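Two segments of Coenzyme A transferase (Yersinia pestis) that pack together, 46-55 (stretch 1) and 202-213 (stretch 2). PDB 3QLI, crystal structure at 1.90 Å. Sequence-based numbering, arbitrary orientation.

Stretch 1, residues 46-55: MFAAEPPALL
Stretch 2 202-213: IVENHVPLIEMP

Segments distant in sequence can pack without a single direct hydrogen bond, through apolar contacts and a bridging water, as these two stretches of a coenzyme A transferase illustrate. They run antiparallel: CA atoms pair Ala48 with Ile210 (5.3 Å), Ala53 with Asn205 (6.6 Å) and Leu54 with Val203 (7.9 Å), and 454 Å² is buried. Stretch 1 turns through Phe47 (phi/psi 57/-118) into a 3-10 segment at 48-49, closed by Ala49 N to Met46 O (3.0 Å) and Glu50 N to Phe47 O (2.9 Å); Pro51 then sits at the N-cap position, right before a helix from Pro52 that continues beyond the stretch. Stretch 2 leaves a strand at 202-204 and continues extended.

Phe47 starts sideways, but its t rotamer (chi1 -156°, chi2 59°) brings the ring nearer. Ile210, t/t and pointing toward stretch 1, places CG2 over the ring face, 4.1 Å from the centroid and 18° off the normal, a CH-pi contact. That same methyl lies 3.7 Å from Ala48 CA and 4.1 Å from Ala48 CB, which points toward stretch 2. One water bridges the backbones, donating to Ala48 O (3.0 Å) and accepting from Ile210 N (2.7 Å).

Facing the start of the helix, Asn205 (t, chi2 47°) sets ND2 3.6 Å from Pro52 CG, in van der Waals contact. Leu54, m/t, extends CD2 to 3.7 Å from CG2 of Val203 (m), adding a further apolar contact.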

# COMPACT_ATOMS: atom_id res chain seq x y z
N MET A 46 4.34 13.23 -19.75
CA MET A 46 4.96 11.91 -19.77
C MET A 46 5.16 11.32 -21.17
O MET A 46 4.27 11.40 -22.01
CB MET A 46 4.13 10.91 -18.97
CG MET A 46 3.85 11.29 -17.53
SD MET A 46 2.74 10.11 -16.74
CE MET A 46 3.78 8.66 -16.66
N PHE A 47 6.33 10.73 -21.42
CA PHE A 47 6.58 10.06 -22.69
C PHE A 47 6.42 10.92 -23.94
O PHE A 47 7.12 11.91 -24.13
CB PHE A 47 5.78 8.76 -22.81
CG PHE A 47 6.38 7.77 -23.77
CD1 PHE A 47 7.66 7.29 -23.57
CD2 PHE A 47 5.67 7.33 -24.87
CE1 PHE A 47 8.22 6.38 -24.45
CE2 PHE A 47 6.22 6.43 -25.76
CZ PHE A 47 7.50 5.95 -25.55
N ALA A 48 5.47 10.51 -24.78
CA ALA A 48 5.18 11.18 -26.05
C ALA A 48 4.77 12.62 -25.78
O ALA A 48 4.88 13.48 -26.66
CB ALA A 48 4.08 10.44 -26.79
N ALA A 49 4.28 12.87 -24.57
CA ALA A 49 3.88 14.19 -24.12
C ALA A 49 5.06 15.18 -24.03
O ALA A 49 4.85 16.39 -24.12
CB ALA A 49 3.14 14.11 -22.79
N GLU A 50 6.27 14.68 -23.81
CA GLU A 50 7.43 15.57 -23.70
C GLU A 50 7.52 16.38 -24.99
O GLU A 50 7.39 15.83 -26.08
CB GLU A 50 8.71 14.76 -23.48
CG GLU A 50 8.68 13.86 -22.24
CD GLU A 50 9.93 13.00 -22.10
OE1 GLU A 50 10.65 12.81 -23.10
OE2 GLU A 50 10.18 12.50 -20.98
N PRO A 51 7.73 17.69 -24.87
CA PRO A 51 7.73 18.56 -26.06
C PRO A 51 9.12 18.79 -26.68
O PRO A 51 9.94 19.50 -26.10
CB PRO A 51 7.13 19.87 -25.51
CG PRO A 51 7.56 19.89 -24.08
CD PRO A 51 7.66 18.46 -23.61
N PRO A 52 9.39 18.18 -27.85
CA PRO A 52 10.75 18.18 -28.40
C PRO A 52 11.32 19.55 -28.74
O PRO A 52 12.50 19.76 -28.51
CB PRO A 52 10.63 17.33 -29.68
CG PRO A 52 9.15 17.32 -30.00
CD PRO A 52 8.48 17.33 -28.65
N ALA A 53 10.52 20.46 -29.26
CA ALA A 53 11.07 21.76 -29.64
C ALA A 53 11.39 22.61 -28.41
O ALA A 53 12.43 23.29 -28.35
CB ALA A 53 10.13 22.50 -30.59
N LEU A 54 10.50 22.56 -27.42
CA LEU A 54 10.70 23.29 -26.17
C LEU A 54 11.89 22.71 -25.41
O LEU A 54 12.70 23.45 -24.86
CB LEU A 54 9.44 23.25 -25.29
CG LEU A 54 8.24 24.05 -25.82
CD1 LEU A 54 6.98 23.81 -24.96
CD2 LEU A 54 8.56 25.55 -25.87
N LEU A 55 12.00 21.39 -25.38
CA LEU A 55 13.11 20.76 -24.66
C LEU A 55 14.45 20.99 -25.36
O LEU A 55 15.48 21.15 -24.69
CB LEU A 55 12.85 19.27 -24.45
CG LEU A 55 11.68 19.00 -23.49
CD1 LEU A 55 11.44 17.51 -23.37
CD2 LEU A 55 11.92 19.61 -22.10
N ILE A 202 2.76 29.68 -26.53
CA ILE A 202 2.53 28.64 -27.52
C ILE A 202 3.66 28.56 -28.54
O ILE A 202 4.08 29.60 -29.08
CB ILE A 202 1.24 28.93 -28.31
CG1 ILE A 202 0.06 29.10 -27.34
CG2 ILE A 202 0.99 27.84 -29.36
CD1 ILE A 202 -1.14 29.83 -27.97
N VAL A 203 4.14 27.36 -28.81
CA VAL A 203 4.99 27.14 -29.99
C VAL A 203 4.34 26.04 -30.81
O VAL A 203 3.47 25.32 -30.30
CB VAL A 203 6.44 26.74 -29.62
CG1 VAL A 203 7.06 27.79 -28.70
CG2 VAL A 203 6.49 25.35 -28.96
N GLU A 204 4.75 25.92 -32.07
CA GLU A 204 4.18 24.92 -32.98
C GLU A 204 5.30 24.07 -33.55
O GLU A 204 6.31 24.60 -34.05
CB GLU A 204 3.42 25.59 -34.13
CG GLU A 204 2.19 26.38 -33.68
CD GLU A 204 1.60 27.29 -34.76
OE1 GLU A 204 2.34 27.72 -35.68
OE2 GLU A 204 0.39 27.59 -34.68
N ASN A 205 5.12 22.76 -33.48
CA ASN A 205 6.11 21.80 -33.97
C ASN A 205 5.41 20.51 -34.35
O ASN A 205 5.13 19.67 -33.48
CB ASN A 205 7.18 21.52 -32.92
CG ASN A 205 8.32 20.68 -33.47
OD1 ASN A 205 8.84 20.97 -34.55
ND2 ASN A 205 8.72 19.64 -32.75
N HIS A 206 5.14 20.35 -35.64
CA HIS A 206 4.40 19.18 -36.14
C HIS A 206 5.33 18.06 -36.54
O HIS A 206 5.97 18.12 -37.59
CB HIS A 206 3.54 19.58 -37.34
CG HIS A 206 2.69 20.80 -37.09
ND1 HIS A 206 1.62 20.79 -36.22
CD2 HIS A 206 2.76 22.05 -37.59
CE1 HIS A 206 1.07 21.99 -36.20
NE2 HIS A 206 1.74 22.77 -37.02
N VAL A 207 5.41 17.04 -35.69
CA VAL A 207 6.28 15.89 -35.93
C VAL A 207 5.60 14.66 -35.35
O VAL A 207 4.85 14.77 -34.38
CB VAL A 207 7.67 16.05 -35.28
CG1 VAL A 207 8.45 17.19 -35.94
CG2 VAL A 207 7.53 16.28 -33.78
N PRO A 208 5.84 13.49 -35.94
CA PRO A 208 5.14 12.32 -35.40
C PRO A 208 5.49 12.10 -33.92
O PRO A 208 6.60 12.43 -33.49
CB PRO A 208 5.67 11.18 -36.26
CG PRO A 208 6.01 11.86 -37.59
CD PRO A 208 6.56 13.20 -37.19
N LEU A 209 4.56 11.55 -33.16
CA LEU A 209 4.82 11.27 -31.75
C LEU A 209 5.83 10.13 -31.62
O LEU A 209 5.88 9.24 -32.46
CB LEU A 209 3.52 10.87 -31.05
CG LEU A 209 2.39 11.89 -31.03
CD1 LEU A 209 1.21 11.37 -30.20
CD2 LEU A 209 2.84 13.25 -30.53
N ILE A 210 6.63 10.15 -30.56
CA ILE A 210 7.56 9.05 -30.32
C ILE A 210 6.80 7.76 -30.02
O ILE A 210 5.74 7.77 -29.38
CB ILE A 210 8.56 9.35 -29.18
CG1 ILE A 210 9.74 8.37 -29.25
CG2 ILE A 210 7.88 9.31 -27.80
CD1 ILE A 210 10.76 8.55 -28.14
N GLU A 211 7.35 6.65 -30.49
CA GLU A 211 6.65 5.39 -30.39
C GLU A 211 7.30 4.49 -29.37
O GLU A 211 8.50 4.55 -29.15
CB GLU A 211 6.64 4.68 -31.75
CG GLU A 211 5.86 5.43 -32.81
CD GLU A 211 5.71 4.61 -34.07
OE1 GLU A 211 6.53 3.71 -34.29
OE2 GLU A 211 4.76 4.87 -34.83
N MET A 212 6.48 3.68 -28.73
CA MET A 212 7.00 2.58 -27.95
C MET A 212 7.45 1.55 -28.99
O MET A 212 6.67 1.19 -29.87
CB MET A 212 5.89 2.01 -27.08
CG MET A 212 6.33 0.99 -26.08
SD MET A 212 4.98 0.71 -24.93
CE MET A 212 3.67 0.15 -26.02
N PRO A 213 8.71 1.11 -28.92
CA PRO A 213 9.19 0.10 -29.86
C PRO A 213 8.40 -1.20 -29.73
O PRO A 213 8.09 -1.61 -28.62
CB PRO A 213 10.64 -0.13 -29.42
CG PRO A 213 10.68 0.30 -27.98
CD PRO A 213 9.73 1.47 -27.92
O HOH W 1 6.30 12.34 -29.00